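Local coordinates for structural polyprotein, VP3 (Israeli acute paralysis virus, PDB 5CDD) that probably serves as a structural building block of the virus capsid, assembling with other jelly-roll subunits into the shell of the virion, at residues 65-70 with 258-263; 71-76 with 246-251; 132-137 with 205-210; 156-161 with 186-191. All coordinates share one frame; numbering follows the deposited sequence.

In the fold
VP3 is built on a jelly-roll beta sandwich, and the four contacts sample both of its sheets. Interactions 1 and 3 sit in the sheet that pairs strands 64-72, 255-265, 132-144 and 202-205; their centres are about 20 Å apart, and Lys-262 touches Met-137 where strands 255-265 and 132-144 run side by side. Interaction 4 lies in the opposing sheet, between strands 150-159 and 189-194, about 15 Å from interaction 3 between centres; Phe-157 meets Val-205 and Val-208. Interaction 2 joins the ends of strands 64-72 and 236-247, one from each sheet. Along the chain, interaction 4 falls within the span of 3, 3 within 2, and 2 within 1, the folded-over order of a jelly roll.

Interaction 1 of 4, residues 65-70 with 258-263; sequences VKHVLT and IVVWKW
A classic beta bulge interrupts the antiparallel pairing of strands 64-72 and 255-265, where Lys-66 and His-67 both face Val-260. On one side of the bulge Lys-66 N donates to Val-260 O at 2.9 Å, nearly along the C=O axis; on the other, Val-260 N returns a bond to His-67 O, also 2.9 Å. Past the bulge pairing is regular from Val-68 opposite Val-259; Leu-69 N bonds to Ile-258 O (2.8 Å) and Ile-258 N to Leu-69 O (3.0 Å).

Val-65 shares a face of the sheet with Val-259 and Trp-261. Its CG2 sits over the centre of the six-membered ring of Trp-261, 3.4 Å from the centroid, a CH-pi contact. The other branch, CG1, is anti to the backbone N (chi1 -177°) and meets Val-259 CG1 at 3.7 Å. On the other face His-67 CB rests on Val-260 CB at 4.0 Å, while its NE2 bonds to Tyr-98 OH. Lys-66 and Lys-262 both send their amines to Glu-124, whose carboxylate probably offsets the like charges; Ser-99 also holds Lys-66 NZ. This pairing belongs to the BIDG sheet of a viral jelly roll.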
# COMPACT_ATOMS: atom_id res chain seq x y z
N VAL B 65 11.56 5.67 -57.72
CA VAL B 65 11.69 5.09 -59.05
C VAL B 65 12.90 4.16 -59.15
O VAL B 65 14.03 4.56 -58.84
CB VAL B 65 11.84 6.19 -60.12
CG1 VAL B 65 11.90 5.56 -61.49
CG2 VAL B 65 10.68 7.13 -60.06
N LYS B 66 12.66 2.93 -59.58
CA LYS B 66 13.73 1.95 -59.73
C LYS B 66 14.06 1.72 -61.20
O LYS B 66 15.20 1.41 -61.54
CB LYS B 66 13.33 0.63 -59.07
CG LYS B 66 13.31 0.66 -57.55
CD LYS B 66 14.71 0.75 -56.95
CE LYS B 66 15.55 -0.48 -57.26
NZ LYS B 66 16.90 -0.42 -56.64
N HIS B 67 13.07 1.88 -62.08
CA HIS B 67 13.28 1.67 -63.50
C HIS B 67 12.57 2.67 -64.41
O HIS B 67 11.51 3.19 -64.08
CB HIS B 67 12.81 0.27 -63.90
CG HIS B 67 13.40 -0.82 -63.07
ND1 HIS B 67 14.76 -1.07 -63.02
CD2 HIS B 67 12.82 -1.74 -62.25
CE1 HIS B 67 14.98 -2.09 -62.20
NE2 HIS B 67 13.83 -2.51 -61.73
N VAL B 68 13.19 2.93 -65.56
CA VAL B 68 12.65 3.81 -66.58
C VAL B 68 12.97 3.08 -67.88
O VAL B 68 13.96 3.38 -68.55
CB VAL B 68 13.34 5.20 -66.59
CG1 VAL B 68 12.74 6.06 -67.69
CG2 VAL B 68 13.15 5.88 -65.24
N LEU B 69 12.13 2.11 -68.22
CA LEU B 69 12.30 1.30 -69.41
C LEU B 69 11.90 1.99 -70.71
O LEU B 69 11.22 3.01 -70.71
CB LEU B 69 11.49 0.01 -69.27
CG LEU B 69 11.64 -0.75 -67.94
CD1 LEU B 69 10.62 -1.87 -67.90
CD2 LEU B 69 13.05 -1.28 -67.79
N THR B 70 12.33 1.40 -71.83
CA THR B 70 12.01 1.93 -73.15
C THR B 70 11.23 0.87 -73.92
O THR B 70 11.73 -0.23 -74.17
CB THR B 70 13.28 2.28 -73.96
OG1 THR B 70 14.05 3.26 -73.24
CG2 THR B 70 12.91 2.85 -75.32
N ILE B 258 8.51 3.50 -69.63
CA ILE B 258 7.77 2.81 -68.59
C ILE B 258 8.48 3.06 -67.26
O ILE B 258 9.58 2.54 -67.03
CB ILE B 258 7.70 1.30 -68.85
CG1 ILE B 258 7.08 1.06 -70.23
CG2 ILE B 258 6.87 0.62 -67.78
CD1 ILE B 258 7.03 -0.39 -70.62
N VAL B 259 7.87 3.87 -66.41
CA VAL B 259 8.45 4.19 -65.11
C VAL B 259 7.91 3.23 -64.06
O VAL B 259 6.71 2.93 -64.03
CB VAL B 259 8.11 5.64 -64.69
CG1 VAL B 259 8.81 5.98 -63.39
CG2 VAL B 259 8.54 6.60 -65.79
N VAL B 260 8.80 2.73 -63.20
CA VAL B 260 8.40 1.80 -62.15
C VAL B 260 8.77 2.31 -60.76
O VAL B 260 9.94 2.55 -60.47
CB VAL B 260 9.07 0.43 -62.36
CG1 VAL B 260 8.61 -0.54 -61.28
CG2 VAL B 260 8.75 -0.11 -63.74
N TRP B 261 7.76 2.48 -59.92
CA TRP B 261 7.97 2.95 -58.55
C TRP B 261 7.88 1.76 -57.60
O TRP B 261 7.14 0.81 -57.86
CB TRP B 261 6.91 3.99 -58.17
CG TRP B 261 6.96 5.25 -58.98
CD1 TRP B 261 6.60 5.40 -60.29
CD2 TRP B 261 7.40 6.53 -58.53
NE1 TRP B 261 6.78 6.71 -60.68
CE2 TRP B 261 7.28 7.42 -59.62
CE3 TRP B 261 7.90 7.02 -57.31
CZ2 TRP B 261 7.62 8.78 -59.53
CZ3 TRP B 261 8.24 8.37 -57.22
CH2 TRP B 261 8.10 9.23 -58.32
N LYS B 262 8.62 1.83 -56.50
CA LYS B 262 8.63 0.74 -55.52
C LYS B 262 8.51 1.23 -54.08
O LYS B 262 9.10 2.25 -53.71
CB LYS B 262 9.90 -0.09 -55.68
CG LYS B 262 10.06 -1.20 -54.66
CD LYS B 262 11.37 -1.94 -54.83
CE LYS B 262 11.52 -3.04 -53.79
NZ LYS B 262 12.77 -3.83 -53.97
N TRP B 263 7.75 0.49 -53.28
CA TRP B 263 7.57 0.80 -51.87
C TRP B 263 6.87 -0.39 -51.21
O TRP B 263 6.37 -1.28 -51.90
CB TRP B 263 6.77 2.10 -51.69
CG TRP B 263 5.29 1.99 -51.92
CD1 TRP B 263 4.34 1.65 -51.00
CD2 TRP B 263 4.60 2.22 -53.15
NE1 TRP B 263 3.09 1.66 -51.58
CE2 TRP B 263 3.22 2.00 -52.90
CE3 TRP B 263 5.00 2.59 -54.44
CZ2 TRP B 263 2.25 2.14 -53.89
CZ3 TRP B 263 4.03 2.72 -55.43
CH2 TRP B 263 2.67 2.50 -55.15

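Interaction 2 of 4, residues 71-76 with 246-251; sequences WKTTDA and LMAPDT
Leu-246 sets its CB over one face of the Trp-71 indole, 4.1 Å from the centroid of the five-membered ring and displaced toward the rim, while CG and CD2 lead on toward Thr-73 and the backbone of 71-72. The two meet at a slant: CE2 is the indole atom nearest Leu-246 CB, at 3.8 Å. With CG anti to the backbone N (chi1 -178°), the indole starts beside its own carbonyl carbon, and its NE1-CE2-CZ2 side comes under Leu-246 CB. Leu-246 CG lies 3.7 Å from Thr-73 CG2. That methyl also reaches Ala-248 CB at 4.0 Å, so it lies against both the leucine and the start of the loop beyond.

Thr-73 is carried by a type I turn from Lys-72 to Asp-75, closed by Asp-75 N to Lys-72 O at 3.2 Å. Backbone bonds of Trp-71 to Val-256 and of Thr-73 to Asp-254 tie the strand end and turn to the chain entering strand 255-265. Leu-195 touches both Trp-71 and Leu-246, and Leu-153 adds to the apolar surroundings of the indole. Between the ends of strands B and H, one from each sheet, such apolar side chains fill the interior at one end of a jelly-roll sandwich.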
# COMPACT_ATOMS: atom_id res chain seq x y z
N TRP B 71 9.99 1.19 -74.28
CA TRP B 71 9.15 0.27 -75.02
C TRP B 71 9.01 0.80 -76.45
O TRP B 71 8.43 1.87 -76.67
CB TRP B 71 7.79 0.14 -74.34
CG TRP B 71 6.86 -0.83 -75.00
CD1 TRP B 71 7.19 -1.85 -75.85
CD2 TRP B 71 5.44 -0.91 -74.82
NE1 TRP B 71 6.07 -2.56 -76.21
CE2 TRP B 71 4.98 -2.00 -75.59
CE3 TRP B 71 4.51 -0.17 -74.08
CZ2 TRP B 71 3.63 -2.37 -75.64
CZ3 TRP B 71 3.17 -0.53 -74.13
CH2 TRP B 71 2.74 -1.62 -74.91
N LYS B 72 9.56 0.06 -77.40
CA LYS B 72 9.53 0.45 -78.81
C LYS B 72 8.44 -0.29 -79.57
O LYS B 72 7.98 -1.35 -79.16
CB LYS B 72 10.87 0.14 -79.46
CG LYS B 72 12.07 0.67 -78.71
CD LYS B 72 13.35 0.14 -79.31
CE LYS B 72 14.55 0.58 -78.49
NZ LYS B 72 15.82 0.01 -79.02
N THR B 73 8.04 0.29 -80.70
CA THR B 73 7.03 -0.34 -81.53
C THR B 73 7.69 -1.55 -82.18
O THR B 73 7.04 -2.38 -82.80
CB THR B 73 6.54 0.63 -82.62
OG1 THR B 73 7.65 1.05 -83.42
CG2 THR B 73 5.89 1.86 -81.98
N THR B 74 9.01 -1.65 -81.98
CA THR B 74 9.81 -2.74 -82.52
C THR B 74 9.86 -3.98 -81.62
O THR B 74 10.03 -5.09 -82.11
CB THR B 74 11.26 -2.24 -82.79
OG1 THR B 74 11.38 -1.88 -84.17
CG2 THR B 74 12.29 -3.30 -82.44
N ASP B 75 9.71 -3.79 -80.32
CA ASP B 75 9.74 -4.91 -79.38
C ASP B 75 8.70 -5.97 -79.70
O ASP B 75 7.58 -5.66 -80.13
CB ASP B 75 9.55 -4.39 -77.95
CG ASP B 75 10.63 -3.43 -77.53
OD1 ASP B 75 11.83 -3.80 -77.59
OD2 ASP B 75 10.29 -2.30 -77.13
N ALA B 76 9.07 -7.23 -79.49
CA ALA B 76 8.19 -8.36 -79.75
C ALA B 76 7.27 -8.63 -78.58
O ALA B 76 7.59 -8.29 -77.44
CB ALA B 76 9.02 -9.59 -80.05
N LEU B 246 3.43 -2.29 -79.64
CA LEU B 246 3.22 -0.85 -79.52
C LEU B 246 2.93 -0.21 -80.87
O LEU B 246 3.69 -0.36 -81.82
CB LEU B 246 4.45 -0.18 -78.90
CG LEU B 246 4.35 1.33 -78.69
CD1 LEU B 246 3.22 1.65 -77.72
CD2 LEU B 246 5.67 1.87 -78.16
N MET B 247 1.82 0.52 -80.95
CA MET B 247 1.41 1.19 -82.18
C MET B 247 1.60 2.69 -81.99
O MET B 247 1.37 3.21 -80.91
CB MET B 247 -0.05 0.89 -82.47
CG MET B 247 -0.34 -0.59 -82.67
SD MET B 247 0.08 -1.15 -84.34
CE MET B 247 1.84 -1.42 -84.23
N ALA B 248 2.02 3.39 -83.04
CA ALA B 248 2.24 4.82 -82.93
C ALA B 248 2.33 5.53 -84.27
O ALA B 248 3.19 5.21 -85.08
CB ALA B 248 3.51 5.08 -82.14
N PRO B 249 1.45 6.52 -84.51
CA PRO B 249 1.50 7.25 -85.78
C PRO B 249 2.89 7.88 -85.84
O PRO B 249 3.58 7.96 -84.82
CB PRO B 249 0.41 8.31 -85.61
CG PRO B 249 -0.56 7.66 -84.68
CD PRO B 249 0.35 7.02 -83.66
N ASP B 250 3.32 8.32 -87.01
CA ASP B 250 4.64 8.92 -87.10
C ASP B 250 4.62 10.39 -86.70
O ASP B 250 5.63 11.09 -86.78
CB ASP B 250 5.23 8.75 -88.50
CG ASP B 250 4.46 9.51 -89.56
OD1 ASP B 250 3.29 9.85 -89.31
OD2 ASP B 250 5.04 9.77 -90.64
N THR B 251 3.45 10.87 -86.26
CA THR B 251 3.31 12.25 -85.81
C THR B 251 3.89 12.34 -84.40
O THR B 251 4.25 13.41 -83.92
CB THR B 251 1.84 12.68 -85.77
OG1 THR B 251 1.06 11.71 -85.05
CG2 THR B 251 1.30 12.82 -87.18

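Interaction 3 of 4, residues 132-137 with 205-210; sequences YWRATM and VPFVSN
Phe-207 turns the CD1-CE1 side of its ring toward the face of Trp-133 in an offset edge-to-face pair, with 5.4 Å between the ring centroids and the planes 83° apart. CD1 and CE1 both lie 3.8 Å from Trp-133 CZ3. One face of the phenyl receives Arg-134: its CG stands 3.8 Å from the ring centroid, a CH-pi contact, and the side chains cross at about a right angle. At the end of the side chain the guanidinium presents a face to the CD2 side of the ring, inclined to it by 58°, with NH1 held by Met-212 O.

With Trp-133 CG between its backbone N and carbonyl carbon (chi1 65°), the indole leaves the strand on the side where its CZ3-CH2 rim meets Phe-207. Strand 132-144 supplies both partners of the phenylalanine, while Phe-207 comes from the chain just past strand 202-205; these are strands D and G of the jelly roll. Where G ends, Val-205 N bonds to Met-137 O at 2.8 Å and Met-137 N to Val-205 O at 3.0 Å, placing Phe-207 beside the strand. Leu-214 packs on both Trp-133 and Phe-207. Thr-136 OG1 bonds to Asp-266, and Pro-206 packs on Phe-14 of a neighbouring subunit.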
# COMPACT_ATOMS: atom_id res chain seq x y z
N TYR B 132 15.66 -10.35 -41.30
CA TYR B 132 14.57 -10.91 -42.10
C TYR B 132 13.43 -9.91 -42.22
O TYR B 132 13.26 -9.03 -41.38
CB TYR B 132 14.04 -12.20 -41.46
CG TYR B 132 15.12 -13.14 -40.97
CD1 TYR B 132 15.53 -13.12 -39.64
CD2 TYR B 132 15.74 -14.03 -41.84
CE1 TYR B 132 16.53 -13.98 -39.18
CE2 TYR B 132 16.75 -14.89 -41.40
CZ TYR B 132 17.13 -14.85 -40.07
OH TYR B 132 18.13 -15.69 -39.62
N TRP B 133 12.64 -10.06 -43.28
CA TRP B 133 11.52 -9.16 -43.53
C TRP B 133 10.25 -9.91 -43.92
O TRP B 133 10.27 -11.12 -44.15
CB TRP B 133 11.86 -8.18 -44.65
CG TRP B 133 12.06 -8.84 -45.98
CD1 TRP B 133 13.20 -9.43 -46.44
CD2 TRP B 133 11.07 -9.03 -47.00
NE1 TRP B 133 12.98 -9.98 -47.69
CE2 TRP B 133 11.68 -9.74 -48.05
CE3 TRP B 133 9.72 -8.66 -47.13
CZ2 TRP B 133 11.00 -10.10 -49.22
CZ3 TRP B 133 9.04 -9.02 -48.30
CH2 TRP B 133 9.68 -9.73 -49.32
N ARG B 134 9.16 -9.16 -44.00
CA ARG B 134 7.85 -9.68 -44.38
C ARG B 134 7.00 -8.46 -44.69
O ARG B 134 6.84 -7.58 -43.84
CB ARG B 134 7.23 -10.46 -43.22
CG ARG B 134 5.87 -11.04 -43.54
CD ARG B 134 5.20 -11.58 -42.29
NE ARG B 134 3.87 -12.12 -42.58
CZ ARG B 134 3.65 -13.31 -43.14
NH1 ARG B 134 4.67 -14.09 -43.47
NH2 ARG B 134 2.41 -13.71 -43.38
N ALA B 135 6.47 -8.38 -45.91
CA ALA B 135 5.67 -7.23 -46.28
C ALA B 135 4.94 -7.38 -47.61
O ALA B 135 5.16 -8.34 -48.35
CB ALA B 135 6.54 -5.98 -46.33
N THR B 136 4.05 -6.43 -47.88
CA THR B 136 3.28 -6.41 -49.11
C THR B 136 4.01 -5.43 -50.02
O THR B 136 4.05 -4.23 -49.75
CB THR B 136 1.85 -5.90 -48.87
OG1 THR B 136 1.14 -6.83 -48.04
CG2 THR B 136 1.11 -5.75 -50.19
N MET B 137 4.60 -5.95 -51.09
CA MET B 137 5.34 -5.11 -52.03
C MET B 137 4.42 -4.41 -53.01
O MET B 137 3.56 -5.03 -53.63
CB MET B 137 6.37 -5.95 -52.78
CG MET B 137 7.39 -6.61 -51.88
SD MET B 137 8.09 -5.45 -50.68
CE MET B 137 8.94 -4.31 -51.77
N VAL B 205 1.51 -6.78 -54.21
CA VAL B 205 1.76 -8.21 -54.06
C VAL B 205 1.96 -8.60 -52.59
O VAL B 205 3.02 -8.36 -52.01
CB VAL B 205 3.00 -8.65 -54.87
CG1 VAL B 205 3.13 -10.17 -54.82
CG2 VAL B 205 2.88 -8.17 -56.30
N PRO B 206 0.94 -9.21 -51.97
CA PRO B 206 1.03 -9.64 -50.57
C PRO B 206 2.16 -10.64 -50.38
O PRO B 206 2.64 -11.25 -51.33
CB PRO B 206 -0.34 -10.26 -50.32
CG PRO B 206 -1.24 -9.44 -51.19
CD PRO B 206 -0.44 -9.36 -52.47
N PHE B 207 2.59 -10.82 -49.13
CA PHE B 207 3.67 -11.74 -48.83
C PHE B 207 3.23 -13.20 -49.00
O PHE B 207 2.32 -13.66 -48.31
CB PHE B 207 4.16 -11.53 -47.40
CG PHE B 207 5.42 -12.28 -47.07
CD1 PHE B 207 6.66 -11.81 -47.50
CD2 PHE B 207 5.38 -13.45 -46.33
CE1 PHE B 207 7.83 -12.50 -47.19
CE2 PHE B 207 6.54 -14.15 -46.01
CZ PHE B 207 7.77 -13.67 -46.45
N VAL B 208 3.87 -13.90 -49.92
CA VAL B 208 3.57 -15.31 -50.16
C VAL B 208 4.86 -16.11 -50.21
O VAL B 208 5.73 -15.85 -51.04
CB VAL B 208 2.79 -15.53 -51.47
CG1 VAL B 208 1.40 -14.90 -51.35
CG2 VAL B 208 3.55 -14.93 -52.65
N SER B 209 4.98 -17.08 -49.30
CA SER B 209 6.18 -17.91 -49.23
C SER B 209 5.93 -19.06 -48.27
O SER B 209 4.96 -19.04 -47.50
CB SER B 209 7.36 -17.07 -48.75
OG SER B 209 8.55 -17.83 -48.70
N ASN B 210 6.79 -20.07 -48.31
CA ASN B 210 6.66 -21.21 -47.42
C ASN B 210 7.50 -20.92 -46.18
O ASN B 210 7.77 -21.80 -45.36
CB ASN B 210 7.13 -22.50 -48.11
CG ASN B 210 8.57 -22.43 -48.56
OD1 ASN B 210 9.01 -21.42 -49.09
ND2 ASN B 210 9.30 -23.52 -48.36

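Interaction 4 of 4, residues 156-161 with 186-191; sequences FFEPGV and DNNYKY
Phe-156 and Lys-190 form a non-hydrogen-bonded pair where strands 156-159 and 189-191 run antiparallel, their axes 4.6 Å apart and their directions at 159°, and next to it Phe-157 N donates to Tyr-189 O at 2.8 Å. Asn-188, next to Tyr-189 in the chain, adds side-chain bonds to this pairing. Its CG, anti to the carbonyl carbon (chi1 -65°), starts the amide off toward strand 156-159, where ND2 grips two acceptors: Phe-157 O at 3.0 Å, approached from above the carbonyl plane, and Glu-158 OE1 at 2.7 Å, met on the anti side of the carboxylate. Both acceptors lie close to the amide plane, which fixes the rotation of that group.

These are strands E and F, at one margin of the second jelly-roll sheet within this chain; strand 236-247 flanks 150-159 on its other side. Asn-188 CB also touches Phe-156 CD1 at 4.0 Å, the phenyl and amide planes standing 78° apart. Glu-158 is shared with another chain: OE2 makes a salt bridge with Arg-196 and a bond with Thr-194 of a neighbouring subunit, and OE1 also accepts from Tyr-195 N of that subunit. Lys-190 runs out extended and bends only at its last torsion, its amine bonding to Ser-185 O, and Tyr-189 meets Phe-15 of another neighbouring subunit edge-to-face.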
# COMPACT_ATOMS: atom_id res chain seq x y z
N PHE B 156 2.70 -9.93 -64.90
CA PHE B 156 2.24 -11.08 -64.14
C PHE B 156 3.23 -11.45 -63.04
O PHE B 156 4.39 -11.05 -63.08
CB PHE B 156 2.01 -12.28 -65.08
CG PHE B 156 3.26 -12.84 -65.69
CD1 PHE B 156 3.97 -13.87 -65.06
CD2 PHE B 156 3.74 -12.36 -66.90
CE1 PHE B 156 5.13 -14.39 -65.62
CE2 PHE B 156 4.90 -12.88 -67.48
CZ PHE B 156 5.59 -13.90 -66.83
N PHE B 157 2.74 -12.20 -62.05
CA PHE B 157 3.57 -12.61 -60.93
C PHE B 157 3.85 -14.11 -60.95
O PHE B 157 2.95 -14.93 -61.13
CB PHE B 157 2.90 -12.25 -59.60
CG PHE B 157 3.65 -12.74 -58.39
CD1 PHE B 157 4.90 -12.22 -58.07
CD2 PHE B 157 3.12 -13.75 -57.59
CE1 PHE B 157 5.62 -12.70 -56.97
CE2 PHE B 157 3.83 -14.23 -56.49
CZ PHE B 157 5.08 -13.71 -56.18
N GLU B 158 5.12 -14.46 -60.74
CA GLU B 158 5.55 -15.84 -60.72
C GLU B 158 6.28 -16.10 -59.40
O GLU B 158 7.33 -15.51 -59.13
CB GLU B 158 6.48 -16.12 -61.90
CG GLU B 158 7.19 -17.48 -61.88
CD GLU B 158 6.24 -18.66 -61.74
OE1 GLU B 158 5.15 -18.63 -62.36
OE2 GLU B 158 6.59 -19.62 -61.03
N PRO B 159 5.72 -16.98 -58.55
CA PRO B 159 6.34 -17.30 -57.27
C PRO B 159 7.48 -18.29 -57.43
O PRO B 159 7.47 -19.12 -58.33
CB PRO B 159 5.18 -17.88 -56.48
CG PRO B 159 4.43 -18.63 -57.53
CD PRO B 159 4.41 -17.63 -58.68
N GLY B 160 8.47 -18.20 -56.55
CA GLY B 160 9.59 -19.12 -56.62
C GLY B 160 10.89 -18.50 -57.10
O GLY B 160 11.02 -17.28 -57.15
N VAL B 161 11.84 -19.35 -57.46
CA VAL B 161 13.15 -18.91 -57.93
C VAL B 161 13.02 -18.06 -59.18
O VAL B 161 12.10 -18.23 -59.98
CB VAL B 161 14.07 -20.11 -58.24
CG1 VAL B 161 15.48 -19.62 -58.53
CG2 VAL B 161 14.07 -21.08 -57.08
N ASP B 186 -0.78 -17.71 -68.45
CA ASP B 186 -2.22 -17.89 -68.54
C ASP B 186 -2.86 -18.12 -67.18
O ASP B 186 -3.97 -17.66 -66.92
CB ASP B 186 -2.55 -19.07 -69.46
CG ASP B 186 -1.97 -18.90 -70.85
OD1 ASP B 186 -2.32 -17.90 -71.53
OD2 ASP B 186 -1.17 -19.76 -71.27
N ASN B 187 -2.15 -18.84 -66.31
CA ASN B 187 -2.65 -19.16 -64.97
C ASN B 187 -2.11 -18.24 -63.89
O ASN B 187 -2.64 -18.20 -62.78
CB ASN B 187 -2.29 -20.60 -64.63
CG ASN B 187 -2.98 -21.61 -65.53
OD1 ASN B 187 -2.54 -22.75 -65.65
ND2 ASN B 187 -4.07 -21.19 -66.16
N ASN B 188 -1.05 -17.50 -64.21
CA ASN B 188 -0.45 -16.59 -63.24
C ASN B 188 -1.29 -15.36 -62.98
O ASN B 188 -2.05 -14.92 -63.84
CB ASN B 188 0.93 -16.15 -63.73
CG ASN B 188 1.91 -17.29 -63.81
OD1 ASN B 188 1.70 -18.27 -64.53
ND2 ASN B 188 3.00 -17.18 -63.06
N TYR B 189 -1.15 -14.80 -61.78
CA TYR B 189 -1.87 -13.59 -61.41
C TYR B 189 -1.25 -12.49 -62.25
O TYR B 189 -0.03 -12.34 -62.28
CB TYR B 189 -1.67 -13.29 -59.93
CG TYR B 189 -2.72 -13.90 -59.03
CD1 TYR B 189 -4.01 -13.37 -58.97
CD2 TYR B 189 -2.43 -15.01 -58.24
CE1 TYR B 189 -4.98 -13.93 -58.15
CE2 TYR B 189 -3.39 -15.58 -57.41
CZ TYR B 189 -4.67 -15.03 -57.37
OH TYR B 189 -5.62 -15.58 -56.55
N LYS B 190 -2.08 -11.71 -62.94
CA LYS B 190 -1.56 -10.65 -63.79
C LYS B 190 -2.53 -9.50 -64.03
O LYS B 190 -3.70 -9.54 -63.63
CB LYS B 190 -1.13 -11.22 -65.14
CG LYS B 190 -2.26 -11.89 -65.91
CD LYS B 190 -1.79 -12.37 -67.27
CE LYS B 190 -2.90 -13.11 -68.00
NZ LYS B 190 -3.37 -14.30 -67.23
N TYR B 191 -2.02 -8.47 -64.70
CA TYR B 191 -2.80 -7.30 -65.06
C TYR B 191 -2.34 -6.84 -66.44
O TYR B 191 -1.15 -6.84 -66.74
CB TYR B 191 -2.57 -6.16 -64.06
CG TYR B 191 -3.33 -4.91 -64.43
CD1 TYR B 191 -4.71 -4.83 -64.25
CD2 TYR B 191 -2.68 -3.82 -65.01
CE1 TYR B 191 -5.43 -3.70 -64.64
CE2 TYR B 191 -3.39 -2.68 -65.41
CZ TYR B 191 -4.76 -2.63 -65.22
OH TYR B 191 -5.47 -1.52 -65.60